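Local atomic coordinates of hypothetical protein (Neisseria meningitidis Z2491, PDB entry 2F46), a protein that probably acts as a phosphatase of a nonclassical, eukaryotic-like kind, removing phosphate groups from its substrates. Residues Pro59-Ile64 / Phe76-Val81; Ser27-Lys32 / Cys48-Arg53. All coordinates share one frame; numbering follows the deposited sequence. Where two conformers were deposited one is given.

Contact 1 of 2, residues Pro59-Ile64 / Phe76-Val81; sequences PDFAQI and FHHQPV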
loop_
_atom_site.group_PDB
_atom_site.type_symbol
_atom_site.label_atom_id
_atom_site.label_comp_id
_atom_site.label_asym_id
_atom_site.label_seq_id
_atom_site.Cartn_x
_atom_site.Cartn_y
_atom_site.Cartn_z
ATOM N N PRO A 59 1.941 -6.910 14.421
ATOM C CA PRO A 59 3.236 -6.327 14.687
ATOM C C PRO A 59 3.233 -4.806 14.490
ATOM O O PRO A 59 2.606 -4.344 13.546
ATOM C CB PRO A 59 4.146 -6.983 13.629
ATOM C CG PRO A 59 3.393 -8.080 13.052
ATOM C CD PRO A 59 1.960 -7.797 13.245
ATOM N N ASP A 60 3.907 -4.064 15.364
ATOM C CA ASP A 60 4.061 -2.617 15.237
ATOM C C ASP A 60 4.981 -2.336 14.054
ATOM O O ASP A 60 5.858 -3.159 13.733
ATOM C CB ASP A 60 4.687 -1.972 16.462
ATOM C CG ASP A 60 3.716 -1.818 17.622
ATOM O OD1 ASP A 60 2.496 -2.068 17.483
ATOM O OD2 ASP A 60 4.206 -1.385 18.681
ATOM N N PHE A 61 4.797 -1.181 13.423
ATOM C CA PHE A 61 5.641 -0.852 12.274
ATOM C C PHE A 61 7.118 -0.859 12.637
ATOM O O PHE A 61 7.942 -1.325 11.843
ATOM C CB PHE A 61 5.291 0.478 11.595
ATOM C CG PHE A 61 6.091 0.729 10.340
ATOM C CD1 PHE A 61 5.994 -0.132 9.265
ATOM C CD2 PHE A 61 6.963 1.812 10.242
ATOM C CE1 PHE A 61 6.743 0.083 8.085
ATOM C CE2 PHE A 61 7.700 2.035 9.077
ATOM C CZ PHE A 61 7.592 1.163 8.003
ATOM N N ALA A 62 7.481 -0.395 13.836
ATOM C CA ALA A 62 8.880 -0.359 14.233
ATOM C C ALA A 62 9.497 -1.761 14.209
ATOM O O ALA A 62 10.692 -1.934 13.877
ATOM C CB ALA A 62 8.995 0.234 15.602
ATOM N N GLN A 63 8.723 -2.765 14.530
ATOM C CA GLN A 63 9.220 -4.124 14.560
ATOM C C GLN A 63 9.297 -4.721 13.141
ATOM O O GLN A 63 10.206 -5.472 12.812
ATOM C CB GLN A 63 8.348 -5.008 15.464
ATOM C CG GLN A 63 8.828 -6.476 15.598
ATOM C CD GLN A 63 10.288 -6.540 16.002
ATOM O OE1 GLN A 63 10.724 -5.797 16.877
ATOM N NE2 GLN A 63 11.061 -7.400 15.343
ATOM N N ILE A 64 8.342 -4.379 12.286
ATOM C CA ILE A 64 8.423 -4.732 10.877
ATOM C C ILE A 64 9.688 -4.128 10.284
ATOM O O ILE A 64 10.415 -4.825 9.545
ATOM C CB ILE A 64 7.145 -4.268 10.117
ATOM C CG1 ILE A 64 5.915 -5.069 10.556
ATOM C CG2 ILE A 64 7.309 -4.380 8.598
ATOM C CD1 ILE A 64 5.993 -6.553 10.301
ATOM N N PHE A 76 11.729 3.313 4.756
ATOM C CA PHE A 76 10.562 2.908 5.548
ATOM C C PHE A 76 9.732 4.122 5.893
ATOM O O PHE A 76 10.263 5.104 6.417
ATOM C CB PHE A 76 11.012 2.269 6.853
ATOM C CG PHE A 76 11.728 0.954 6.679
ATOM C CD1 PHE A 76 13.112 0.915 6.516
ATOM C CD2 PHE A 76 11.035 -0.227 6.702
ATOM C CE1 PHE A 76 13.764 -0.325 6.338
ATOM C CE2 PHE A 76 11.691 -1.436 6.524
ATOM C CZ PHE A 76 13.041 -1.454 6.365
ATOM N N HIS A 77 8.436 4.045 5.639
ATOM C CA HIS A 77 7.537 5.153 5.922
ATOM C C HIS A 77 6.301 4.625 6.590
ATOM O O HIS A 77 5.624 3.766 6.049
ATOM C CB HIS A 77 7.146 5.898 4.641
ATOM C CG HIS A 77 8.309 6.397 3.872
ATOM N ND1 HIS A 77 9.086 7.451 4.291
ATOM C CD2 HIS A 77 8.888 5.936 2.737
ATOM C CE1 HIS A 77 10.055 7.655 3.422
ATOM N NE2 HIS A 77 9.970 6.745 2.471
ATOM N N HIS A 78 5.942 5.185 7.742
ATOM C CA HIS A 78 4.685 4.910 8.404
ATOM C C HIS A 78 3.669 6.014 8.117
ATOM O O HIS A 78 3.816 7.173 8.560
ATOM C CB HIS A 78 4.877 4.758 9.912
ATOM C CG HIS A 78 3.758 4.051 10.591
ATOM N ND1 HIS A 78 3.706 3.885 11.969
ATOM C CD2 HIS A 78 2.640 3.474 10.111
ATOM C CE1 HIS A 78 2.604 3.241 12.288
ATOM N NE2 HIS A 78 1.942 2.968 11.174
ATOM N N GLN A 79 2.681 5.669 7.280
ATOM C CA GLN A 79 1.705 6.622 6.802
ATOM C C GLN A 79 0.344 6.059 7.158
ATOM O O GLN A 79 -0.449 5.647 6.300
ATOM C CB GLN A 79 1.855 6.882 5.297
ATOM C CG GLN A 79 0.873 7.987 4.846
ATOM C CD GLN A 79 0.415 7.965 3.404
ATOM O OE1 GLN A 79 0.837 7.111 2.587
ATOM N NE2 GLN A 79 -0.483 8.899 3.078
ATOM N N PRO A 80 0.022 6.025 8.448
ATOM C CA PRO A 80 -1.205 5.396 8.865
ATOM C C PRO A 80 -2.457 6.185 8.408
ATOM O O PRO A 80 -2.495 7.420 8.473
ATOM C CB PRO A 80 -1.074 5.373 10.388
ATOM C CG PRO A 80 -0.273 6.545 10.661
ATOM C CD PRO A 80 0.734 6.628 9.591
ATOM N N VAL A 81 -3.445 5.443 7.912
ATOM C CA VAL A 81 -4.768 5.971 7.611
ATOM C C VAL A 81 -5.827 4.949 7.988
ATOM O O VAL A 81 -5.538 3.767 8.228
ATOM C CB VAL A 81 -4.917 6.329 6.121
ATOM C CG1 VAL A 81 -3.800 7.294 5.661
ATOM C CG2 VAL A 81 -4.907 5.065 5.253
#
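Phe61, in the first turn of helix 61-68, lies against the strand residues Phe76, His77 and His78, and its side chain supplies nearly all the contact from the helix side. No hydrogen bond crosses between Pro59-Ile64 and Phe76-Val81; the interface is aromatic and apolar.

The aromatic part is a CH-pi contact: Phe61 CB sits over the centre of the His78 ring, 3.9 Å from its centroid and 13° off the normal. Pro80 CG covers the opposite face of that imidazole, off-centre, so the ring is held between an aliphatic carbon on each side. The two rings themselves are inclined at 36°, and the side chains run past one another in opposite directions. With CG anti to the backbone N (chi1 -175°), Phe61 sends its ring beyond the imidazole and along the strand.

Apolar packing continues down that ring. Phe61 CD2 meets His78 CB at 3.6 Å, and Phe61 CZ reaches Phe76 CB at 3.8 Å. CZ also approaches the Phe76 ring at its edge, with 3.9 Å to Phe76 CD2.

Polar bonds fix the surroundings. His78 NE2 is hydrogen-bonded to Arg50 O, which limits rotation of the imidazole, while Phe61 N is bonded to Asp52 OD1 at the start of the helix.

Helix 61-68 and strand 75-78 belong to one beta-alpha-beta unit with strand 45-48. Phe61 also touches Ile46 and Cys48 of that neighbouring strand and so packs the helix on two parallel strands, while the Gln79 side chain touches Thr93 and Phe94 of helix 88-99.

Contact 2 of 2, residues Ser27-Lys32 / Cys48-Arg53; sequences SPQLTK and CNRPDR
Gln29 OE1 takes a hydrogen bond from Arg50 NH1 at 2.8 Å, the one polar link between Ser27-Lys32 and Cys48-Arg53. The N-H...O angle is 163°, close to straight. The oxygen lies at the edge of the guanidinium, close to its plane, whereas NH1 is tilted 29° from the plane of the Gln29 carbonyl. Amide and guanidinium are turned against each other. The two side chains cross at about a right angle.

Arg50 is extended from CG to NE, which carries its guanidinium across to the Gln29 loop. The Gln29 chain instead bends at chi2 (66°), bringing OE1 round to NH1. Arg50 CD lies 3.3 Å from Gln29 OE1, and Gln29 CG approaches the guanidinium edge at 3.7 Å from NH1.

The other end of the amide is held within its own loop: Gln29 NE2 donates to Leu30 O at 3.0 Å, in the carbonyl plane and on a lone pair. With one bond at OE1 and one at NE2, the rotation of the amide is fixed. Just before it, Ser27 OG donates to Pro28 O at 2.7 Å. On the facing loop, the backbone N of Arg50 makes a long hydrogen bond to Cys48 SG, 3.6 Å.

The remaining guanidinium nitrogens have acidic partners, NE with Glu54 and NH2 with Glu55. Arg110 also touches the Arg50 side chain, and Gln29 pairs with Arg110 through the backbone. The two carboxylates would probably offset the positive charge of buried Arg50, whereas the bond to the neutral Gln29 amide is the one among these three that joins the loop after strand 24-27 to the loop after strand 45-48.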
loop_
_atom_site.group_PDB
_atom_site.type_symbol
_atom_site.label_atom_id
_atom_site.label_comp_id
_atom_site.label_asym_id
_atom_site.label_seq_id
_atom_site.Cartn_x
_atom_site.Cartn_y
_atom_site.Cartn_z
ATOM N N SER A 27 0.231 -5.482 -0.221
ATOM C CA SER A 27 0.085 -6.708 0.561
ATOM C C SER A 27 -0.819 -6.477 1.755
ATOM O O SER A 27 -0.942 -5.328 2.251
ATOM C CB SER A 27 1.449 -7.133 1.072
ATOM O OG SER A 27 1.434 -8.211 1.985
ATOM N N PRO A 28 -1.416 -7.555 2.293
ATOM C CA PRO A 28 -1.958 -7.562 3.611
ATOM C C PRO A 28 -0.869 -7.487 4.663
ATOM O O PRO A 28 0.351 -7.408 4.357
ATOM C CB PRO A 28 -2.693 -8.909 3.700
ATOM C CG PRO A 28 -2.152 -9.704 2.655
ATOM C CD PRO A 28 -1.562 -8.854 1.625
ATOM N N GLN A 29 -1.243 -7.519 5.930
ATOM C CA GLN A 29 -0.293 -7.294 7.017
ATOM C C GLN A 29 0.961 -8.145 6.925
ATOM O O GLN A 29 0.870 -9.379 6.819
ATOM C CB GLN A 29 -0.969 -7.568 8.351
ATOM C CG GLN A 29 -0.106 -7.470 9.547
ATOM C CD GLN A 29 0.384 -6.073 9.811
ATOM O OE1 GLN A 29 -0.425 -5.117 9.809
ATOM N NE2 GLN A 29 1.693 -5.916 10.055
ATOM N N LEU A 30 2.097 -7.497 6.974
ATOM C CA LEU A 30 3.373 -8.184 6.921
ATOM C C LEU A 30 3.692 -8.829 8.254
ATOM O O LEU A 30 3.288 -8.349 9.325
ATOM C CB LEU A 30 4.516 -7.248 6.540
ATOM C CG LEU A 30 4.369 -6.650 5.155
ATOM C CD1 LEU A 30 5.554 -5.755 4.853
ATOM C CD2 LEU A 30 4.136 -7.646 4.073
ATOM N N THR A 31 4.444 -9.925 8.152
ATOM C CA THR A 31 4.924 -10.668 9.317
ATOM C C THR A 31 6.415 -10.925 9.111
ATOM O O THR A 31 6.938 -10.729 8.024
ATOM C CB THR A 31 4.238 -12.008 9.429
ATOM O OG1 THR A 31 4.604 -12.801 8.297
ATOM C CG2 THR A 31 2.729 -11.820 9.459
ATOM N N LYS A 32 7.096 -11.388 10.155
ATOM C CA LYS A 32 8.519 -11.734 10.047
ATOM C C LYS A 32 8.783 -12.739 8.933
ATOM O O LYS A 32 9.796 -12.671 8.247
ATOM C CB LYS A 32 8.988 -12.346 11.359
ATOM C CG LYS A 32 10.453 -12.583 11.421
ATOM C CD LYS A 32 10.831 -13.106 12.793
ATOM C CE LYS A 32 12.323 -13.220 12.905
ATOM N NZ LYS A 32 12.714 -13.552 14.304
ATOM N N CYS A 48 3.832 1.583 5.278
ATOM C CA CYS A 48 2.791 1.028 6.085
ATOM C C CYS A 48 1.678 1.994 6.233
ATOM O O CYS A 48 1.892 3.112 6.753
ATOM C CB CYS A 48 3.299 0.683 7.461
ATOM S SG CYS A 48 2.075 0.153 8.633
ATOM N N ASN A 49 0.504 1.577 5.773
ATOM C CA ASN A 49 -0.682 2.448 5.821
ATOM C C ASN A 49 -1.676 2.137 6.926
ATOM O O ASN A 49 -2.824 2.537 6.871
ATOM C CB ASN A 49 -1.400 2.515 4.447
ATOM C CG ASN A 49 -0.574 3.175 3.365
ATOM O OD1 ASN A 49 -0.326 2.586 2.295
ATOM N ND2 ASN A 49 -0.181 4.447 3.581
ATOM N N ARG A 50 -1.190 1.369 7.913
ATOM C CA ARG A 50 -1.990 0.844 9.012
ATOM C C ARG A 50 -1.547 1.480 10.310
ATOM O O ARG A 50 -0.373 1.378 10.657
ATOM C CB ARG A 50 -1.832 -0.687 9.135
ATOM C CG ARG A 50 -2.893 -1.307 9.986
ATOM C CD ARG A 50 -2.708 -2.796 10.058
ATOM N NE ARG A 50 -3.858 -3.356 10.700
ATOM C CZ ARG A 50 -4.021 -4.635 10.981
ATOM N NH1 ARG A 50 -3.076 -5.519 10.721
ATOM N NH2 ARG A 50 -5.153 -5.019 11.534
ATOM N N PRO A 51 -2.482 2.093 11.056
ATOM C CA PRO A 51 -2.120 2.463 12.438
ATOM C C PRO A 51 -1.681 1.236 13.238
ATOM O O PRO A 51 -2.222 0.163 13.066
ATOM C CB PRO A 51 -3.434 3.016 13.000
ATOM C CG PRO A 51 -4.263 3.374 11.778
ATOM C CD PRO A 51 -3.903 2.343 10.766
ATOM N N ASP A 52 -0.733 1.428 14.158
ATOM C CA ASP A 52 -0.364 0.359 15.081
ATOM C C ASP A 52 -1.568 0.072 15.992
ATOM O O ASP A 52 -2.366 0.985 16.255
ATOM C CB ASP A 52 0.830 0.758 15.953
ATOM C CG ASP A 52 2.166 0.805 15.213
ATOM O OD1 ASP A 52 2.317 0.144 14.165
ATOM O OD2 ASP A 52 3.083 1.513 15.716
ATOM N N ARG A 53 -1.654 -1.178 16.441
ATOM C CA ARG A 53 -2.578 -1.631 17.510
ATOM C C ARG A 53 -4.019 -1.690 17.047
ATOM O O ARG A 53 -4.946 -1.583 17.859
ATOM C CB ARG A 53 -2.428 -0.779 18.776
ATOM C CG ARG A 53 -1.009 -0.618 19.243
ATOM C CD ARG A 53 -0.395 -1.956 19.564
ATOM N NE ARG A 53 1.020 -1.770 19.859
ATOM C CZ ARG A 53 1.518 -1.442 21.057
ATOM N NH1 ARG A 53 0.725 -1.298 22.120
ATOM N NH2 ARG A 53 2.830 -1.245 21.178
#

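How the contacts relate
The centres of contacts 1 and 2 lie about 7 Å apart, and Cys48-Arg53 is the piece between them: it follows strand 45-48 and leads toward helix 61-68. Gln79 N lies 2.7 Å from Cys48 O, a probable backbone hydrogen bond between adjacent strand ends. A salt bridge of 2.8 Å from Asp60 OD1 to Arg53 NE ties the start of the helix to the same loop. Contact 2 touches Arg110 of the loop after strand 105-108, and Val81 O of contact 1 is hydrogen-bonded to Arg114 NH1 at the start of the next helix. The sequence CRTGTR there resembles the CX5R phosphatase loop but is one residue shorter, consistent with a nearby phosphate-binding site.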